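Local coordinates for putative pyridoxamine 5-phosphate-dependent dehydrase, Wbdk (Escherichia coli, PDB 2GMS), which removes the C3'-hydroxyl group from GDP-4-keto-6-deoxy-D-mannose by a combined transamination and deoxygenation, using a vitamin B6 cofactor, on the route to L-colitose, at residues Ile4-Ala9 with Asp380-Leu385; Ser302-Ser307 with Gly368-Asn373; Thr337-Lys342 with Asp359-Leu364. All coordinates share one frame; numbering follows the deposited sequence.

Contact 1: Ile4-Ala9 with Asp380-Leu385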
loop_
_atom_site.group_PDB
_atom_site.type_symbol
_atom_site.label_atom_id
_atom_site.label_comp_id
_atom_site.label_asym_id
_atom_site.label_seq_id
_atom_site.Cartn_x
_atom_site.Cartn_y
_atom_site.Cartn_z
ATOM N N ILE A 4 -10.679 15.289 28.253
ATOM C CA ILE A 4 -9.243 15.159 28.273
ATOM C C ILE A 4 -8.626 16.509 28.543
ATOM O O ILE A 4 -8.930 17.495 27.884
ATOM C CB ILE A 4 -8.704 14.656 26.931
ATOM C CG1 ILE A 4 -9.374 13.343 26.569
ATOM C CG2 ILE A 4 -7.193 14.431 27.023
ATOM C CD1 ILE A 4 -8.782 12.179 27.344
ATOM N N ASN A 5 -7.735 16.538 29.508
ATOM C CA ASN A 5 -7.037 17.745 29.849
ATOM C C ASN A 5 -5.757 17.903 29.015
ATOM O O ASN A 5 -5.289 19.012 28.775
ATOM C CB ASN A 5 -6.693 17.751 31.348
ATOM C CG ASN A 5 -7.895 18.131 32.185
ATOM O OD1 ASN A 5 -8.686 19.001 31.802
ATOM N ND2 ASN A 5 -8.015 17.510 33.353
ATOM N N TYR A 6 -5.177 16.791 28.580
ATOM C CA TYR A 6 -3.927 16.825 27.838
ATOM C C TYR A 6 -3.882 15.647 26.881
ATOM O O TYR A 6 -3.574 14.512 27.271
ATOM C CB TYR A 6 -2.768 16.722 28.872
ATOM C CG TYR A 6 -1.347 16.902 28.358
ATOM C CD1 TYR A 6 -0.338 17.235 29.259
ATOM C CD2 TYR A 6 -0.978 16.736 27.020
ATOM C CE1 TYR A 6 0.993 17.399 28.870
ATOM C CE2 TYR A 6 0.350 16.874 26.605
ATOM C CZ TYR A 6 1.340 17.215 27.533
ATOM O OH TYR A 6 2.652 17.375 27.138
ATOM N N PRO A 7 -4.208 15.932 25.628
ATOM C CA PRO A 7 -4.308 14.923 24.600
ATOM C C PRO A 7 -2.995 14.580 23.960
ATOM O O PRO A 7 -2.046 15.366 23.921
ATOM C CB PRO A 7 -5.229 15.507 23.538
ATOM C CG PRO A 7 -5.219 17.006 23.767
ATOM C CD PRO A 7 -4.745 17.238 25.191
ATOM N N LEU A 8 -2.949 13.360 23.460
ATOM C CA LEU A 8 -1.742 12.927 22.815
ATOM C C LEU A 8 -1.663 13.605 21.472
ATOM O O LEU A 8 -0.585 14.027 21.064
ATOM C CB LEU A 8 -1.726 11.403 22.614
ATOM C CG LEU A 8 -1.372 10.634 23.876
ATOM C CD1 LEU A 8 -1.756 9.175 23.698
ATOM C CD2 LEU A 8 0.118 10.771 24.162
ATOM N N ALA A 9 -2.830 13.713 20.810
ATOM C CA ALA A 9 -2.926 14.305 19.471
ATOM C C ALA A 9 -3.785 15.559 19.293
ATOM O O ALA A 9 -4.585 15.953 20.140
ATOM C CB ALA A 9 -3.351 13.264 18.434
ATOM N N ASP A 380 0.474 25.564 30.134
ATOM C CA ASP A 380 -0.389 25.183 31.226
ATOM C C ASP A 380 -0.461 23.695 31.426
ATOM O O ASP A 380 -0.479 23.238 32.556
ATOM C CB ASP A 380 -1.809 25.734 31.091
ATOM C CG ASP A 380 -1.879 27.217 31.314
ATOM O OD1 ASP A 380 -1.158 27.843 32.091
ATOM O OD2 ASP A 380 -2.808 27.762 30.579
ATOM N N GLU A 381 -0.521 22.971 30.312
ATOM C CA GLU A 381 -0.582 21.516 30.263
ATOM C C GLU A 381 0.645 20.863 30.899
ATOM O O GLU A 381 0.548 19.879 31.641
ATOM C CB GLU A 381 -0.795 21.060 28.803
ATOM C CG GLU A 381 -2.226 21.350 28.291
ATOM C CD GLU A 381 -2.427 22.753 27.771
ATOM O OE1 GLU A 381 -1.567 23.611 27.782
ATOM O OE2 GLU A 381 -3.630 22.940 27.299
ATOM N N ILE A 382 1.806 21.434 30.629
ATOM C CA ILE A 382 3.034 20.917 31.203
ATOM C C ILE A 382 3.073 21.159 32.726
ATOM O O ILE A 382 3.443 20.294 33.516
ATOM C CB ILE A 382 4.204 21.530 30.476
ATOM C CG1 ILE A 382 4.281 20.927 29.078
ATOM C CG2 ILE A 382 5.440 21.200 31.291
ATOM C CD1 ILE A 382 5.154 21.719 28.094
ATOM N N ASP A 383 2.615 22.334 33.149
ATOM C CA ASP A 383 2.529 22.665 34.556
ATOM C C ASP A 383 1.661 21.656 35.265
ATOM O O ASP A 383 1.986 21.160 36.329
ATOM C CB ASP A 383 1.898 24.048 34.759
ATOM C CG ASP A 383 2.884 25.170 34.545
ATOM O OD1 ASP A 383 4.072 24.968 34.435
ATOM O OD2 ASP A 383 2.335 26.358 34.470
ATOM N N TYR A 384 0.536 21.346 34.667
ATOM C CA TYR A 384 -0.387 20.393 35.255
ATOM C C TYR A 384 0.247 19.010 35.331
ATOM O O TYR A 384 0.170 18.293 36.320
ATOM C CB TYR A 384 -1.702 20.386 34.461
ATOM C CG TYR A 384 -2.775 19.436 34.951
ATOM C CD1 TYR A 384 -3.274 19.486 36.254
ATOM C CD2 TYR A 384 -3.343 18.514 34.071
ATOM C CE1 TYR A 384 -4.299 18.626 36.668
ATOM C CE2 TYR A 384 -4.366 17.647 34.472
ATOM C CZ TYR A 384 -4.858 17.704 35.778
ATOM O OH TYR A 384 -5.869 16.850 36.174
ATOM N N LEU A 385 0.913 18.648 34.259
ATOM C CA LEU A 385 1.576 17.372 34.217
ATOM C C LEU A 385 2.562 17.215 35.372
ATOM O O LEU A 385 2.631 16.180 36.029
ATOM C CB LEU A 385 2.258 17.232 32.840
ATOM C CG LEU A 385 3.097 15.976 32.667
ATOM C CD1 LEU A 385 2.229 14.725 32.562
ATOM C CD2 LEU A 385 3.971 16.099 31.429
#

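Contact 2: Ser302-Ser307 with Gly368-Asn373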
loop_
_atom_site.group_PDB
_atom_site.type_symbol
_atom_site.label_atom_id
_atom_site.label_comp_id
_atom_site.label_asym_id
_atom_site.label_seq_id
_atom_site.Cartn_x
_atom_site.Cartn_y
_atom_site.Cartn_z
ATOM N N SER A 302 13.166 17.280 17.013
ATOM C CA SER A 302 11.900 17.830 16.582
ATOM C C SER A 302 10.773 17.466 17.587
ATOM O O SER A 302 9.586 17.697 17.366
ATOM C CB SER A 302 11.591 17.556 15.108
ATOM O OG SER A 302 11.355 16.178 14.875
ATOM N N TRP A 303 11.160 16.880 18.725
ATOM C CA TRP A 303 10.246 16.559 19.823
ATOM C C TRP A 303 8.836 16.121 19.426
ATOM O O TRP A 303 7.844 16.818 19.626
ATOM C CB TRP A 303 10.182 17.748 20.814
ATOM C CG TRP A 303 11.541 18.110 21.356
ATOM C CD1 TRP A 303 12.384 19.097 20.909
ATOM C CD2 TRP A 303 12.211 17.467 22.452
ATOM N NE1 TRP A 303 13.535 19.123 21.643
ATOM C CE2 TRP A 303 13.460 18.123 22.608
ATOM C CE3 TRP A 303 11.874 16.380 23.283
ATOM C CZ2 TRP A 303 14.371 17.720 23.594
ATOM C CZ3 TRP A 303 12.782 15.996 24.251
ATOM C CH2 TRP A 303 14.011 16.663 24.407
ATOM N N PHE A 304 8.764 14.929 18.884
ATOM C CA PHE A 304 7.518 14.354 18.476
ATOM C C PHE A 304 6.615 14.248 19.689
ATOM O O PHE A 304 5.426 14.523 19.638
ATOM C CB PHE A 304 7.839 12.962 17.933
ATOM C CG PHE A 304 6.625 12.236 17.436
ATOM C CD1 PHE A 304 6.118 12.520 16.172
ATOM C CD2 PHE A 304 5.986 11.270 18.209
ATOM C CE1 PHE A 304 5.006 11.844 15.678
ATOM C CE2 PHE A 304 4.854 10.603 17.740
ATOM C CZ PHE A 304 4.376 10.883 16.463
ATOM N N GLY A 305 7.192 13.860 20.809
ATOM C CA GLY A 305 6.440 13.740 22.040
ATOM C C GLY A 305 7.432 13.678 23.194
ATOM O O GLY A 305 8.651 13.748 22.967
ATOM N N PHE A 306 6.898 13.563 24.411
ATOM C CA PHE A 306 7.717 13.546 25.614
ATOM C C PHE A 306 7.755 12.202 26.307
ATOM O O PHE A 306 6.743 11.739 26.819
ATOM C CB PHE A 306 7.254 14.611 26.631
ATOM C CG PHE A 306 7.239 16.026 26.094
ATOM C CD1 PHE A 306 6.123 16.849 26.233
ATOM C CD2 PHE A 306 8.365 16.554 25.457
ATOM C CE1 PHE A 306 6.119 18.154 25.732
ATOM C CE2 PHE A 306 8.381 17.858 24.957
ATOM C CZ PHE A 306 7.254 18.664 25.100
ATOM N N SER A 307 8.942 11.604 26.331
ATOM C CA SER A 307 9.144 10.319 26.981
ATOM C C SER A 307 9.579 10.442 28.457
ATOM O O SER A 307 10.213 11.417 28.899
ATOM C CB SER A 307 10.147 9.457 26.211
ATOM O OG SER A 307 11.424 10.100 26.261
ATOM N N GLY A 368 8.835 2.598 30.739
ATOM C CA GLY A 368 8.680 3.832 29.989
ATOM C C GLY A 368 7.227 4.198 29.654
ATOM O O GLY A 368 6.317 3.354 29.633
ATOM N N LEU A 369 7.044 5.491 29.390
ATOM C CA LEU A 369 5.778 6.067 28.989
ATOM C C LEU A 369 6.006 7.366 28.250
ATOM O O LEU A 369 7.076 7.950 28.371
ATOM C CB LEU A 369 4.622 6.080 30.006
ATOM C CG LEU A 369 4.983 6.662 31.363
ATOM C CD1 LEU A 369 6.037 7.747 31.223
ATOM C CD2 LEU A 369 3.721 7.248 31.975
ATOM N N PHE A 370 4.996 7.792 27.506
ATOM C CA PHE A 370 5.056 8.963 26.667
ATOM C C PHE A 370 3.743 9.758 26.705
ATOM O O PHE A 370 2.650 9.158 26.752
ATOM C CB PHE A 370 5.275 8.340 25.252
ATOM C CG PHE A 370 5.048 9.165 24.020
ATOM C CD1 PHE A 370 6.122 9.757 23.359
ATOM C CD2 PHE A 370 3.768 9.333 23.489
ATOM C CE1 PHE A 370 5.925 10.511 22.203
ATOM C CE2 PHE A 370 3.555 10.079 22.332
ATOM C CZ PHE A 370 4.640 10.672 21.691
ATOM N N VAL A 371 3.869 11.109 26.704
ATOM C CA VAL A 371 2.765 12.079 26.630
ATOM C C VAL A 371 3.038 12.931 25.397
ATOM O O VAL A 371 4.181 12.977 24.911
ATOM C CB VAL A 371 2.501 12.919 27.873
ATOM C CG1 VAL A 371 2.113 12.000 29.032
ATOM C CG2 VAL A 371 3.742 13.741 28.209
ATOM N N GLY A 372 2.008 13.559 24.856
ATOM C CA GLY A 372 2.184 14.285 23.618
ATOM C C GLY A 372 2.824 15.658 23.677
ATOM O O GLY A 372 2.892 16.295 24.738
ATOM N N ASN A 373 3.285 16.064 22.480
ATOM C CA ASN A 373 3.859 17.373 22.175
ATOM C C ASN A 373 3.068 17.784 20.946
ATOM O O ASN A 373 2.690 16.911 20.178
ATOM C CB ASN A 373 5.401 17.471 21.997
ATOM C CG ASN A 373 5.903 18.905 22.004
ATOM O OD1 ASN A 373 5.187 19.798 22.484
ATOM N ND2 ASN A 373 7.124 19.128 21.487
#

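Contact 3: Thr337-Lys342 with Asp359-Leu364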
loop_
_atom_site.group_PDB
_atom_site.type_symbol
_atom_site.label_atom_id
_atom_site.label_comp_id
_atom_site.label_asym_id
_atom_site.label_seq_id
_atom_site.Cartn_x
_atom_site.Cartn_y
_atom_site.Cartn_z
ATOM N N THR A 337 6.427 1.066 20.545
ATOM C CA THR A 337 6.000 -0.287 20.753
ATOM C C THR A 337 6.652 -0.909 21.972
ATOM O O THR A 337 6.303 -2.035 22.320
ATOM C CB THR A 337 6.517 -1.141 19.569
ATOM O OG1 THR A 337 7.956 -1.223 19.562
ATOM C CG2 THR A 337 5.987 -0.581 18.260
ATOM N N GLY A 338 7.616 -0.199 22.566
ATOM C CA GLY A 338 8.384 -0.716 23.690
ATOM C C GLY A 338 9.400 -1.702 23.093
ATOM O O GLY A 338 9.851 -1.539 21.966
ATOM N N ASN A 339 9.750 -2.754 23.813
ATOM C CA ASN A 339 10.696 -3.723 23.282
ATOM C C ASN A 339 10.046 -4.614 22.223
ATOM O O ASN A 339 9.214 -5.470 22.507
ATOM C CB ASN A 339 11.261 -4.541 24.441
ATOM C CG ASN A 339 12.150 -5.657 23.998
ATOM O OD1 ASN A 339 12.767 -5.545 22.946
ATOM N ND2 ASN A 339 12.224 -6.724 24.807
ATOM N N PHE A 340 10.413 -4.397 20.964
ATOM C CA PHE A 340 9.840 -5.170 19.873
ATOM C C PHE A 340 10.076 -6.660 20.010
ATOM O O PHE A 340 9.287 -7.456 19.516
ATOM C CB PHE A 340 10.275 -4.693 18.463
ATOM C CG PHE A 340 9.503 -5.322 17.308
ATOM C CD1 PHE A 340 8.195 -4.941 16.991
ATOM C CD2 PHE A 340 10.119 -6.307 16.529
ATOM C CE1 PHE A 340 7.506 -5.534 15.927
ATOM C CE2 PHE A 340 9.459 -6.905 15.452
ATOM C CZ PHE A 340 8.149 -6.510 15.159
ATOM N N LEU A 341 11.169 -7.023 20.664
ATOM C CA LEU A 341 11.520 -8.420 20.815
ATOM C C LEU A 341 10.568 -9.219 21.665
ATOM O O LEU A 341 10.632 -10.441 21.706
ATOM C CB LEU A 341 12.989 -8.642 21.137
ATOM C CG LEU A 341 13.820 -8.224 19.933
ATOM C CD1 LEU A 341 14.954 -7.311 20.369
ATOM C CD2 LEU A 341 14.324 -9.461 19.195
ATOM N N LYS A 342 9.667 -8.511 22.314
ATOM C CA LYS A 342 8.700 -9.202 23.119
ATOM C C LYS A 342 7.598 -9.835 22.243
ATOM O O LYS A 342 6.800 -10.662 22.690
ATOM C CB LYS A 342 8.071 -8.238 24.101
ATOM C CG LYS A 342 7.011 -7.369 23.425
ATOM C CD LYS A 342 6.549 -6.182 24.266
ATOM C CE LYS A 342 6.011 -5.036 23.415
ATOM N NZ LYS A 342 4.949 -4.251 24.066
ATOM N N ASP A 359 18.919 -5.319 27.211
ATOM C CA ASP A 359 18.565 -4.910 28.541
ATOM C C ASP A 359 17.913 -3.553 28.622
ATOM O O ASP A 359 17.001 -3.347 29.432
ATOM C CB ASP A 359 19.747 -5.006 29.504
ATOM C CG ASP A 359 20.130 -6.443 29.759
ATOM O OD1 ASP A 359 19.412 -7.419 29.505
ATOM O OD2 ASP A 359 21.331 -6.504 30.270
ATOM N N ASN A 360 18.404 -2.607 27.822
ATOM C CA ASN A 360 17.812 -1.293 27.903
ATOM C C ASN A 360 16.391 -1.305 27.374
ATOM O O ASN A 360 15.518 -0.705 27.963
ATOM C CB ASN A 360 18.661 -0.186 27.263
ATOM C CG ASN A 360 20.026 -0.040 27.896
ATOM O OD1 ASN A 360 20.193 -0.165 29.117
ATOM N ND2 ASN A 360 21.010 0.241 27.058
ATOM N N ALA A 361 16.190 -1.985 26.253
ATOM C CA ALA A 361 14.882 -2.081 25.633
ATOM C C ALA A 361 13.917 -2.722 26.623
ATOM O O ALA A 361 12.774 -2.252 26.794
ATOM C CB ALA A 361 14.957 -2.817 24.290
ATOM N N GLU A 362 14.374 -3.780 27.313
ATOM C CA GLU A 362 13.514 -4.422 28.298
ATOM C C GLU A 362 13.142 -3.503 29.455
ATOM O O GLU A 362 12.027 -3.556 29.922
ATOM C CB GLU A 362 14.065 -5.757 28.814
ATOM C CG GLU A 362 14.231 -6.769 27.676
ATOM C CD GLU A 362 15.043 -7.954 28.131
ATOM O OE1 GLU A 362 15.576 -8.005 29.220
ATOM O OE2 GLU A 362 15.114 -8.919 27.247
ATOM N N TYR A 363 14.078 -2.663 29.902
ATOM C CA TYR A 363 13.839 -1.713 30.965
ATOM C C TYR A 363 12.773 -0.708 30.527
ATOM O O TYR A 363 11.801 -0.481 31.234
ATOM C CB TYR A 363 15.131 -0.982 31.416
ATOM C CG TYR A 363 14.868 -0.162 32.666
ATOM C CD1 TYR A 363 14.727 -0.824 33.886
ATOM C CD2 TYR A 363 14.689 1.226 32.652
ATOM C CE1 TYR A 363 14.448 -0.144 35.068
ATOM C CE2 TYR A 363 14.414 1.934 33.826
ATOM C CZ TYR A 363 14.295 1.241 35.036
ATOM O OH TYR A 363 14.024 1.887 36.209
ATOM N N LEU A 364 12.977 -0.127 29.350
ATOM C CA LEU A 364 12.068 0.839 28.777
ATOM C C LEU A 364 10.693 0.214 28.605
ATOM O O LEU A 364 9.658 0.856 28.801
ATOM C CB LEU A 364 12.616 1.274 27.409
ATOM C CG LEU A 364 11.626 2.093 26.565
ATOM C CD1 LEU A 364 12.388 3.062 25.664
ATOM C CD2 LEU A 364 10.747 1.209 25.672
HETATM O O HOH W 1 13.816 -9.012 25.069
#

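Contact 1: Ile4-Ala9 with Asp380-Leu385
Y6 lays one face of its ring against E381, and this pair, with N5 beside it, holds most of the surface shared by the N-terminal loop and helix 380-385. The CB of E381 stands over the rim of the Y6 ring, 3.9 Å from Y6 CD1, close enough to the ring normal (22°) to count as a CH-pi contact. The backbone is nearby too: E381 O lies 3.7 Å from Y6 CD1. With CG anti to the backbone N (chi1 -173°), the Y6 ring is carried toward the helix, to meet E381 CB with one face and L385 with its CE1, 4.1 Å from L385 CD2. E381 starts toward the loop but bends at chi2, which takes its carboxylate away from the ring and leaves the aliphatic part to do the touching; CG meets N5 O at 3.9 Å. A magnesium ion lies about 4 Å from the E381 side chain.

N5 meets Y384 at about a right angle, the amide and ring planes being 89° apart. N5 ND2 and Y384 OH sit 3.6 Å apart and are not hydrogen-bonded to each other; each is bonded to A328 O, a carbonyl that ties loop and helix together indirectly.

The Y6 hydroxyl is bonded to G372 O, and the Y6 side chain also touches V371 and, through that hydroxyl, F306. L385 packs on V371 and F308. Y6 and L385 thus lie on the V371 and F306 side of strands 305-310 and 368-372, with helix 255-286 beside I382 and L385.

Contact 2: Ser302-Ser307 with Gly368-Asn373
The F306 ring carries N373 over one face, its CB 4.0 Å from the ring centroid and displaced toward the rim. The N373 amide runs on past the CZ end of the ring, its plane only 28° from the ring's, with CG 3.4 Å from F306 CZ. V371 CG2 lies at the edge of the same ring, and F282 of helix 255-286 stacks with it. F370 turns to the other side of the sheet, where its CE1 comes within 3.3 Å of G305 CA; the glycine, lacking a side chain, makes room for the ring. F304 crosses F370 at about a right angle, CD2 to CZ 3.8 Å.

Between these layers the strands run antiparallel. F306 and V371 form a hydrogen-bonded pair, F306 N to V371 O at 2.8 Å and V371 N to F306 O at 2.9 Å. Beyond the regular pairing, a chi1 of -167° swings the N373 amide toward W303, where ND2 bonds W303 O at 3.1 Å, in the carbonyl plane on a lone pair.

Both ends of that amide are bonded: ND2 to W303 O and R275 O, OD1 to N278. W303 O and F304 O both receive R275 NH1. A buried amide, its polar ends satisfied, therefore lies nearly flat beside an aromatic ring, while F304 sits edge-to-face with H190, a probable proton donor/acceptor.

Contact 3: Thr337-Lys342 with Asp359-Leu364
An Asx turn at N339 opens the short 3-10 segment 340-342, and the side chain that makes the turn is also the one that meets helix 359-364. At chi1 175° the N339 amide extends opposite the backbone N and so toward the helix. OD1 accepts from L341 N at 3.2 Å; the donor comes from above the carbonyl plane, 70° out of it, rather than along a lone pair.

On the helix, A361 is small enough to let the asparagine come close. N339 CB rests 3.6 Å from A361 O, and OD1 lies 3.7 Å from the A361 methyl. N339 and E362 then run side by side, pointing the same way, with ND2 3.5 Å from E362 CG and the amide and carboxylate planes 52° apart. The polar ends are joined through a water: N339 ND2 donates to it at 2.8 Å, and it donates in turn to E362 OE2. One amide thus serves two structures, its oxygen closing the turn through an off-plane bond while its nitrogen reaches the helix by way of the water.

At the other end of the contact, L364 CD2 presses on G338 CA at 3.6 Å. G338 has a positive phi, a backbone shape that favours glycine, and the chain turns there before N339. The N339 backbone N is bonded to D365 OD1, one residue farther along the same helix, which adds a direct polar tie.

L364 also packs on I309 of strand 305-310, and L341 on V354 of strand 352-354, at the margin of the eight-stranded sheet. F340 stacks with Y94 of helix 91-99 and touches F244 of the second subunit, so the loop lies between helix 359-367, the large sheet and the dimer interface.

Contact 2 sits at the middle of this group. Contact 1 adjoins it directly: L8 CD2 packs 3.4 Å from G372 N, and the centres of the two contacts are about 12 Å apart. Contact 3 is joined to contact 2 through the chain, since helix 359-367 runs straight into strand 368-372, and their centres are about 17 Å apart. Contacts 1 and 3 do not touch, their nearest atoms being about 12 Å apart. Contact 2 comes close to the cofactor, the F304 side chain being about 5 Å from the bound hydrated PLP, against about 12 Å for G338 in contact 3.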